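Local coordinates for ferrous iron uptake transporter protein B (Streptococcus thermophilus, PDB 3TAH), which probably transports ferrous iron into the cell in a GTP-driven system, this chain being its cytosolic G-protein domain together with the adjoining helical domain, at residues A[187-192]-A[216-221]; A[179-184]-A[227-232]; A[71-76]-A[210-215]. The protein carries 1 engineered substitution. All blocks are in the same frame, centred on the assembly; numbering follows the deposited sequence.

Contact 1: A[187-192]-A[216-221]; sequences EVLGNS and LDLSQF
S192 OG, whose side chain faces L218, has two polar partners, NE2 of Q222 and a water. The NE2 contact is a hydrogen bond, and the water lies 2.8 Å from OG. That water also gives a weak hydrogen bond to the carbonyl O of D217, so the two loops are linked through solvent. No direct hydrogen bond joins the two segments.

The apolar part of the contact is made by three leucine methyls. L189 CD2 lies 4.0 Å from L218 CD2, and the two side chains cross obliquely. L189 CD2 is also 4.0 Å from L216 CD2, where the side chains meet at about a right angle. The touch on L216 is that of one of its two conformers and is less certain. In L189, chi1 of -81° puts CG beside the backbone N, and chi2 of 167° then turns CD2 toward the two leucines. S192 OG comes within 4.3 Å of L218 CD2, at the border of the leucine cluster.

The backbone sets these groups in place. Helix 176-189 stops at L189, and a type II' turn from L189 to S192 follows, with G190 at positive phi. S192 N bonds to L189 O at 3.0 Å and closes the turn. S219 is the N-cap of helix 220-237. Its side chain caps a backbone N in the first turn, and its own N bonds Q222 OE1, consistent with a capping box. The side-chain NE2 of Q222, which also bonds S192 OG, bonds V188 O, so one glutamine ties the helix start to the end of helix 176-189.

The contact lies in the helical domain, where L205 of helix 198-206 touches L189, L216 and L218. Y201 of that helix also touches L216, and I226 of helix 220-237 packs on L218.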
loop_
_atom_site.group_PDB
_atom_site.type_symbol
_atom_site.label_atom_id
_atom_site.label_comp_id
_atom_site.label_asym_id
_atom_site.label_seq_id
_atom_site.Cartn_x
_atom_site.Cartn_y
_atom_site.Cartn_z
ATOM N N GLU A 187 1.958 -0.456 22.153
ATOM C CA GLU A 187 2.242 -0.012 23.532
ATOM C C GLU A 187 3.740 -0.050 23.811
ATOM O O GLU A 187 4.286 0.900 24.356
ATOM C CB GLU A 187 1.559 -0.899 24.583
ATOM C CG GLU A 187 0.046 -0.859 24.611
ATOM C CD GLU A 187 -0.583 -2.089 25.302
ATOM O OE1 GLU A 187 0.099 -2.787 26.096
ATOM O OE2 GLU A 187 -1.774 -2.367 25.048
ATOM N N VAL A 188 4.403 -1.139 23.429
ATOM C CA VAL A 188 5.834 -1.269 23.632
ATOM C C VAL A 188 6.620 -0.222 22.826
ATOM O O VAL A 188 7.622 0.309 23.304
ATOM C CB VAL A 188 6.345 -2.667 23.263
ATOM N N LEU A 189 6.157 0.067 21.611
ATOM C CA LEU A 189 6.815 1.053 20.750
ATOM C C LEU A 189 6.789 2.475 21.306
ATOM O O LEU A 189 7.766 3.223 21.152
ATOM C CB LEU A 189 6.195 1.038 19.348
ATOM C CG LEU A 189 6.728 -0.080 18.451
ATOM C CD1 LEU A 189 5.847 -0.216 17.221
ATOM C CD2 LEU A 189 8.169 0.194 18.034
ATOM N N GLY A 190 5.686 2.854 21.955
ATOM C CA GLY A 190 5.558 4.222 22.478
ATOM C C GLY A 190 5.747 5.216 21.340
ATOM O O GLY A 190 5.095 5.078 20.298
ATOM N N ASN A 191 6.648 6.189 21.523
ATOM C CA ASN A 191 6.928 7.219 20.510
ATOM C C ASN A 191 8.180 6.943 19.665
ATOM O O ASN A 191 8.746 7.862 19.065
ATOM C CB ASN A 191 7.005 8.612 21.158
ATOM C CG ASN A 191 8.238 8.806 22.030
ATOM O OD1 ASN A 191 8.996 7.869 22.298
ATOM N ND2 ASN A 191 8.434 10.043 22.498
ATOM N N SER A 192 8.602 5.677 19.619
ATOM C CA SER A 192 9.778 5.269 18.847
ATOM C C SER A 192 9.578 5.383 17.352
ATOM O O SER A 192 10.553 5.451 16.607
ATOM C CB SER A 192 10.187 3.830 19.185
ATOM O OG SER A 192 10.730 3.778 20.488
ATOM N N LEU A 216 15.337 0.405 13.644
ATOM C CA LEU A 216 14.742 0.980 14.852
ATOM C C LEU A 216 15.683 0.891 16.047
ATOM O O LEU A 216 16.338 -0.126 16.257
ATOM C CB LEU A 216 13.427 0.279 15.204
ATOM C CG LEU A 216 12.134 0.792 14.572
ATOM C CD1 LEU A 216 12.182 0.665 13.075
ATOM C CD2 LEU A 216 10.934 0.040 15.123
ATOM N N ASP A 217 15.738 1.963 16.828
ATOM C CA ASP A 217 16.572 2.017 18.022
ATOM C C ASP A 217 15.655 1.619 19.157
ATOM O O ASP A 217 15.062 2.487 19.817
ATOM C CB ASP A 217 17.126 3.431 18.215
ATOM C CG ASP A 217 17.934 3.586 19.501
ATOM O OD1 ASP A 217 18.688 2.668 19.867
ATOM O OD2 ASP A 217 17.814 4.648 20.142
ATOM N N LEU A 218 15.524 0.306 19.356
ATOM C CA LEU A 218 14.695 -0.254 20.430
ATOM C C LEU A 218 15.541 -0.653 21.624
ATOM O O LEU A 218 16.619 -1.226 21.466
ATOM C CB LEU A 218 13.897 -1.483 19.968
ATOM C CG LEU A 218 12.922 -1.230 18.811
ATOM C CD1 LEU A 218 12.157 -2.508 18.439
ATOM C CD2 LEU A 218 11.959 -0.076 19.121
ATOM N N SER A 219 15.030 -0.360 22.812
ATOM C CA SER A 219 15.694 -0.762 24.046
ATOM C C SER A 219 15.623 -2.271 24.210
ATOM O O SER A 219 14.790 -2.958 23.573
ATOM C CB SER A 219 15.042 -0.092 25.251
ATOM O OG SER A 219 13.750 -0.633 25.500
ATOM N N GLN A 220 16.491 -2.789 25.076
ATOM C CA GLN A 220 16.456 -4.205 25.426
ATOM C C GLN A 220 15.067 -4.559 25.957
ATOM O O GLN A 220 14.527 -5.601 25.610
ATOM C CB GLN A 220 17.530 -4.558 26.470
ATOM C CG GLN A 220 17.459 -6.012 26.943
ATOM C CD GLN A 220 18.560 -6.397 27.908
ATOM O OE1 GLN A 220 19.326 -5.555 28.372
ATOM N NE2 GLN A 220 18.637 -7.677 28.215
ATOM N N PHE A 221 14.487 -3.701 26.793
ATOM C CA PHE A 221 13.168 -4.005 27.360
ATOM C C PHE A 221 12.093 -4.070 26.258
ATOM O O PHE A 221 11.254 -4.970 26.252
ATOM C CB PHE A 221 12.789 -3.012 28.469
ATOM C CG PHE A 221 11.397 -3.221 28.992
ATOM C CD1 PHE A 221 11.069 -4.420 29.614
ATOM C CD2 PHE A 221 10.424 -2.247 28.842
ATOM C CE1 PHE A 221 9.788 -4.650 30.089
ATOM C CE2 PHE A 221 9.134 -2.464 29.319
ATOM C CZ PHE A 221 8.827 -3.680 29.947
HETATM O O HOH W 1 13.083 5.225 20.218
#

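Contact 2: A[179-184]-A[227-232]; sequences EAAISQ and EDIIRI
I229 packs against A181 and Q184, and nearly all of the contact rests on this one isoleucine. Its CG2 methyl meets A181 CB at 3.6 Å. Its CD1 methyl reaches Q184 CB at 3.5 Å. The glutamine and isoleucine side chains pass at a slant, and Q184 OE1 comes to 3.7 Å from I229 CG1.

The torsion of I229 explains how one residue serves both partners. With chi1 at -68°, CG1 is anti to the carbonyl carbon and CG2 anti to the backbone N. The two branches then part, CG2 to A181 and CG1 with CD1 to Q184, about one helical turn further on. The small side chain of A181 is consistent with the close approach here, the CA atoms of A181 and I229 being 6.0 Å apart.

Helix 198-206 forms the next shell. Its F206 touches both A181 and I230. I203 and R199 touch I182, and R199 also forms a salt bridge with E179. On the exposed side of helix 220-237, R231 grips D228 within the same helix. Both NH1 and NH2 go to OD1, from one face of the carboxylate plane. The NH1 to OD1 bond is the firmer, at 2.9 Å and 156°.

This is helix-helix packing of 176-189 on 220-237 within the FeoB cytosolic helical domain, away from the annotated sites. No hydrogen bond crosses between the segments. A181 and I229 are buried and meet chiefly methyl to methyl, while Q184 is exposed at the border. The join therefore depends on close apolar fit, and the charged pair D228-R231 lies outside it.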
loop_
_atom_site.group_PDB
_atom_site.type_symbol
_atom_site.label_atom_id
_atom_site.label_comp_id
_atom_site.label_asym_id
_atom_site.label_seq_id
_atom_site.Cartn_x
_atom_site.Cartn_y
_atom_site.Cartn_z
ATOM N N GLU A 179 -4.856 -8.565 16.266
ATOM C CA GLU A 179 -5.065 -7.185 16.751
ATOM C C GLU A 179 -4.554 -6.978 18.181
ATOM O O GLU A 179 -3.982 -5.928 18.483
ATOM C CB GLU A 179 -6.531 -6.765 16.626
ATOM C CG GLU A 179 -7.025 -6.647 15.176
ATOM C CD GLU A 179 -6.289 -5.597 14.386
ATOM O OE1 GLU A 179 -5.834 -4.595 14.982
ATOM O OE2 GLU A 179 -6.147 -5.769 13.155
ATOM N N ALA A 180 -4.726 -7.984 19.042
ATOM C CA ALA A 180 -4.190 -7.943 20.405
ATOM C C ALA A 180 -2.666 -7.820 20.374
ATOM O O ALA A 180 -2.082 -6.994 21.093
ATOM C CB ALA A 180 -4.619 -9.206 21.203
ATOM N N ALA A 181 -2.025 -8.623 19.527
ATOM C CA ALA A 181 -0.572 -8.554 19.359
ATOM C C ALA A 181 -0.109 -7.190 18.834
ATOM O O ALA A 181 0.863 -6.625 19.326
ATOM C CB ALA A 181 -0.081 -9.671 18.421
ATOM N N ILE A 182 -0.793 -6.672 17.819
ATOM C CA ILE A 182 -0.443 -5.361 17.247
ATOM C C ILE A 182 -0.591 -4.245 18.306
ATOM O O ILE A 182 0.304 -3.389 18.451
ATOM C CB ILE A 182 -1.289 -5.053 16.007
ATOM C CG1 ILE A 182 -0.959 -6.042 14.876
ATOM C CG2 ILE A 182 -1.079 -3.593 15.541
ATOM C CD1 ILE A 182 -1.991 -6.018 13.758
ATOM N N SER A 183 -1.713 -4.254 19.020
ATOM C CA SER A 183 -1.944 -3.306 20.121
ATOM C C SER A 183 -0.838 -3.307 21.183
ATOM O O SER A 183 -0.424 -2.246 21.642
ATOM C CB SER A 183 -3.291 -3.573 20.796
ATOM O OG SER A 183 -4.338 -3.078 19.986
ATOM N N GLN A 184 -0.390 -4.491 21.587
ATOM C CA GLN A 184 0.683 -4.620 22.597
ATOM C C GLN A 184 2.041 -4.182 22.054
ATOM O O GLN A 184 2.835 -3.575 22.779
ATOM C CB GLN A 184 0.712 -6.029 23.178
ATOM C CG GLN A 184 -0.517 -6.266 24.044
ATOM C CD GLN A 184 -0.725 -7.717 24.383
ATOM O OE1 GLN A 184 0.227 -8.462 24.503
ATOM N NE2 GLN A 184 -1.979 -8.116 24.547
ATOM N N GLU A 227 9.360 -9.773 21.742
ATOM C CA GLU A 227 9.623 -11.215 21.674
ATOM C C GLU A 227 8.521 -12.025 22.355
ATOM O O GLU A 227 8.034 -13.012 21.798
ATOM C CB GLU A 227 10.950 -11.569 22.336
ATOM C CG GLU A 227 11.084 -13.060 22.654
ATOM C CD GLU A 227 11.226 -13.919 21.407
ATOM O OE1 GLU A 227 11.529 -13.353 20.339
ATOM O OE2 GLU A 227 11.041 -15.158 21.485
ATOM N N ASP A 228 8.134 -11.596 23.554
ATOM C CA ASP A 228 7.072 -12.271 24.320
ATOM C C ASP A 228 5.735 -12.282 23.556
ATOM O O ASP A 228 5.076 -13.317 23.460
ATOM C CB ASP A 228 6.850 -11.563 25.661
ATOM C CG ASP A 228 7.899 -11.890 26.725
ATOM O OD1 ASP A 228 8.724 -12.813 26.551
ATOM O OD2 ASP A 228 7.874 -11.204 27.778
ATOM N N ILE A 229 5.346 -11.134 23.014
ATOM C CA ILE A 229 4.076 -10.997 22.254
ATOM C C ILE A 229 4.028 -11.971 21.060
ATOM O O ILE A 229 3.013 -12.641 20.811
ATOM C CB ILE A 229 3.878 -9.550 21.766
ATOM C CG1 ILE A 229 3.638 -8.614 22.960
ATOM C CG2 ILE A 229 2.697 -9.445 20.773
ATOM C CD1 ILE A 229 3.961 -7.161 22.679
ATOM N N ILE A 230 5.133 -12.035 20.328
ATOM C CA ILE A 230 5.259 -12.940 19.171
ATOM C C ILE A 230 5.153 -14.400 19.590
ATOM O O ILE A 230 4.442 -15.189 18.944
ATOM C CB ILE A 230 6.575 -12.701 18.387
ATOM C CG1 ILE A 230 6.578 -11.302 17.756
ATOM C CG2 ILE A 230 6.766 -13.749 17.278
ATOM C CD1 ILE A 230 7.950 -10.901 17.201
ATOM N N ARG A 231 5.835 -14.755 20.678
ATOM C CA ARG A 231 5.878 -16.143 21.117
ATOM C C ARG A 231 4.482 -16.641 21.459
ATOM O O ARG A 231 4.049 -17.671 20.925
ATOM C CB ARG A 231 6.823 -16.332 22.309
ATOM C CG ARG A 231 7.031 -17.794 22.727
ATOM C CD ARG A 231 7.879 -17.932 23.993
ATOM N NE ARG A 231 7.274 -17.257 25.151
ATOM C CZ ARG A 231 7.676 -16.105 25.695
ATOM N NH1 ARG A 231 8.720 -15.419 25.219
ATOM N NH2 ARG A 231 7.020 -15.623 26.744
ATOM N N ILE A 232 3.778 -15.907 22.316
ATOM C CA ILE A 232 2.457 -16.339 22.772
ATOM C C ILE A 232 1.465 -16.318 21.608
ATOM O O ILE A 232 0.602 -17.191 21.523
ATOM C CB ILE A 232 1.930 -15.535 24.028
ATOM C CG1 ILE A 232 0.605 -16.114 24.545
ATOM C CG2 ILE A 232 1.823 -14.010 23.752
ATOM C CD1 ILE A 232 0.664 -17.618 24.951
#

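Contact 3: A[71-76]-A[210-215]; sequences VARDYL and SLVEAE
This is a mixed polar and apolar contact between two domains: R73 on helix 67-77 of the G domain reaches L211 and V212 on helix 210-215 of the helical domain. The backbones are far apart, and the long arginine spans the gap. Its CG is anti to the backbone N (chi1 -175°), and the chain bends at chi3. R73 NH1 lies 3.6 Å from L211 CB and 3.6 Å from V212 CG2. L211 CD1 sits over one face of the guanidinium, 3.8 Å above its plane and offset toward the rim.

The guanidinium has several polar partners. NH1 forms a salt bridge with D209, and NH2 bonds to M62 O. D209 OD2 also accepts from V212 N, which ties it to helix 210-215. A water takes a bond from R73 NH1 at 3.0 Å and gives one to E215 OE1 at 2.8 Å. The opposite charges of R73 and E215 are thus joined through solvent.

Helix 67-77 follows residues D55 to G58, at the end of strand 51-55 and just after it, predicted to bind GTP. That placing is consistent with the switch II region of P-loop GTPases, here meeting the FeoB helical domain.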
loop_
_atom_site.group_PDB
_atom_site.type_symbol
_atom_site.label_atom_id
_atom_site.label_comp_id
_atom_site.label_asym_id
_atom_site.label_seq_id
_atom_site.Cartn_x
_atom_site.Cartn_y
_atom_site.Cartn_z
ATOM N N VAL A 71 13.145 0.354 -2.042
ATOM C CA VAL A 71 12.945 1.714 -2.542
ATOM C C VAL A 71 11.511 2.178 -2.278
ATOM O O VAL A 71 11.303 3.286 -1.778
ATOM C CB VAL A 71 13.329 1.837 -4.046
ATOM C CG1 VAL A 71 12.592 2.997 -4.763
ATOM C CG2 VAL A 71 14.852 1.989 -4.145
ATOM N N ALA A 72 10.539 1.328 -2.586
ATOM C CA ALA A 72 9.129 1.702 -2.401
ATOM C C ALA A 72 8.840 1.973 -0.925
ATOM O O ALA A 72 8.264 3.006 -0.566
ATOM C CB ALA A 72 8.205 0.636 -2.951
ATOM N N ARG A 73 9.252 1.050 -0.061
ATOM C CA ARG A 73 9.026 1.201 1.374
ATOM C C ARG A 73 9.645 2.477 1.949
ATOM O O ARG A 73 8.950 3.255 2.615
ATOM C CB ARG A 73 9.573 -0.007 2.132
ATOM C CG ARG A 73 9.259 0.023 3.603
ATOM C CD ARG A 73 10.143 -0.895 4.392
ATOM N NE ARG A 73 9.892 -2.306 4.119
ATOM C CZ ARG A 73 10.269 -3.312 4.907
ATOM N NH1 ARG A 73 10.925 -3.079 6.045
ATOM N NH2 ARG A 73 9.989 -4.561 4.556
ATOM N N ASP A 74 10.943 2.680 1.707
ATOM C CA ASP A 74 11.657 3.844 2.245
ATOM C C ASP A 74 10.994 5.140 1.800
ATOM O O ASP A 74 10.813 6.063 2.593
ATOM C CB ASP A 74 13.135 3.861 1.830
ATOM C CG ASP A 74 13.937 2.722 2.446
ATOM O OD1 ASP A 74 13.457 2.080 3.411
ATOM O OD2 ASP A 74 15.050 2.444 1.965
ATOM N N TYR A 75 10.622 5.208 0.531
ATOM C CA TYR A 75 9.959 6.391 0.031
ATOM C C TYR A 75 8.624 6.616 0.736
ATOM O O TYR A 75 8.342 7.720 1.214
ATOM C CB TYR A 75 9.732 6.300 -1.466
ATOM C CG TYR A 75 8.964 7.488 -1.947
ATOM C CD1 TYR A 75 9.588 8.724 -2.095
ATOM C CD2 TYR A 75 7.605 7.393 -2.233
ATOM C CE1 TYR A 75 8.876 9.835 -2.529
ATOM C CE2 TYR A 75 6.897 8.484 -2.663
ATOM C CZ TYR A 75 7.532 9.700 -2.812
ATOM O OH TYR A 75 6.809 10.787 -3.244
ATOM N N LEU A 76 7.799 5.576 0.812
ATOM C CA LEU A 76 6.485 5.730 1.456
ATOM C C LEU A 76 6.550 6.038 2.956
ATOM O O LEU A 76 5.704 6.773 3.458
ATOM C CB LEU A 76 5.601 4.506 1.191
ATOM C CG LEU A 76 5.235 4.327 -0.286
ATOM C CD1 LEU A 76 4.487 3.021 -0.468
ATOM C CD2 LEU A 76 4.396 5.534 -0.818
ATOM N N SER A 210 13.526 -7.984 9.005
ATOM C CA SER A 210 14.925 -7.716 9.332
ATOM C C SER A 210 15.337 -6.257 9.107
ATOM O O SER A 210 16.199 -5.763 9.813
ATOM C CB SER A 210 15.836 -8.688 8.567
ATOM O OG SER A 210 15.602 -8.596 7.186
ATOM N N LEU A 211 14.725 -5.570 8.143
ATOM C CA LEU A 211 15.028 -4.153 7.892
ATOM C C LEU A 211 14.544 -3.237 9.009
ATOM O O LEU A 211 15.274 -2.351 9.451
ATOM C CB LEU A 211 14.436 -3.678 6.564
ATOM C CG LEU A 211 15.094 -4.126 5.262
ATOM C CD1 LEU A 211 14.199 -3.745 4.086
ATOM C CD2 LEU A 211 16.479 -3.504 5.127
ATOM N N VAL A 212 13.307 -3.446 9.460
ATOM C CA VAL A 212 12.749 -2.646 10.556
ATOM C C VAL A 212 13.537 -2.922 11.832
ATOM O O VAL A 212 13.870 -1.986 12.569
ATOM C CB VAL A 212 11.230 -2.866 10.726
ATOM C CG1 VAL A 212 10.730 -2.323 12.056
ATOM C CG2 VAL A 212 10.461 -2.221 9.551
ATOM N N GLU A 213 13.867 -4.188 12.082
ATOM C CA GLU A 213 14.628 -4.545 13.298
ATOM C C GLU A 213 16.005 -3.887 13.340
ATOM O O GLU A 213 16.453 -3.422 14.386
ATOM C CB GLU A 213 14.785 -6.058 13.403
ATOM C CG GLU A 213 13.482 -6.742 13.722
ATOM C CD GLU A 213 13.544 -8.238 13.653
ATOM O OE1 GLU A 213 14.513 -8.796 13.103
ATOM O OE2 GLU A 213 12.602 -8.880 14.146
ATOM N N ALA A 214 16.670 -3.857 12.193
ATOM C CA ALA A 214 17.977 -3.213 12.082
ATOM C C ALA A 214 17.887 -1.690 12.172
ATOM O O ALA A 214 18.802 -1.067 12.681
ATOM C CB ALA A 214 18.650 -3.634 10.778
ATOM N N GLU A 215 16.805 -1.077 11.691
ATOM C CA GLU A 215 16.736 0.381 11.632
ATOM C C GLU A 215 16.233 1.061 12.908
ATOM O O GLU A 215 16.654 2.173 13.196
ATOM C CB GLU A 215 15.882 0.867 10.439
ATOM C CG GLU A 215 14.398 0.973 10.713
ATOM C CD GLU A 215 13.564 1.406 9.507
ATOM O OE1 GLU A 215 12.559 0.746 9.218
ATOM O OE2 GLU A 215 13.914 2.397 8.852
HETATM O O HOH W 2 12.321 -0.521 6.750
#

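From the N terminus, the chain first passes 71-76 in the G domain. It then runs through 179-184 and 187-192, on helix 176-189 and just past its end. At 210-215 it closes the long loop of contact 3. Residues 216-221 follow directly and close contact 1, and 227-232 on helix 220-237 close contact 2. Contact 1 is nested inside the loop of contact 2, and its centre lies about 14 Å from that of contact 2. Contact 3 crosses both. Contacts 1 and 2 join the same two helices within the helical domain. Contact 3 ties that domain to the G domain.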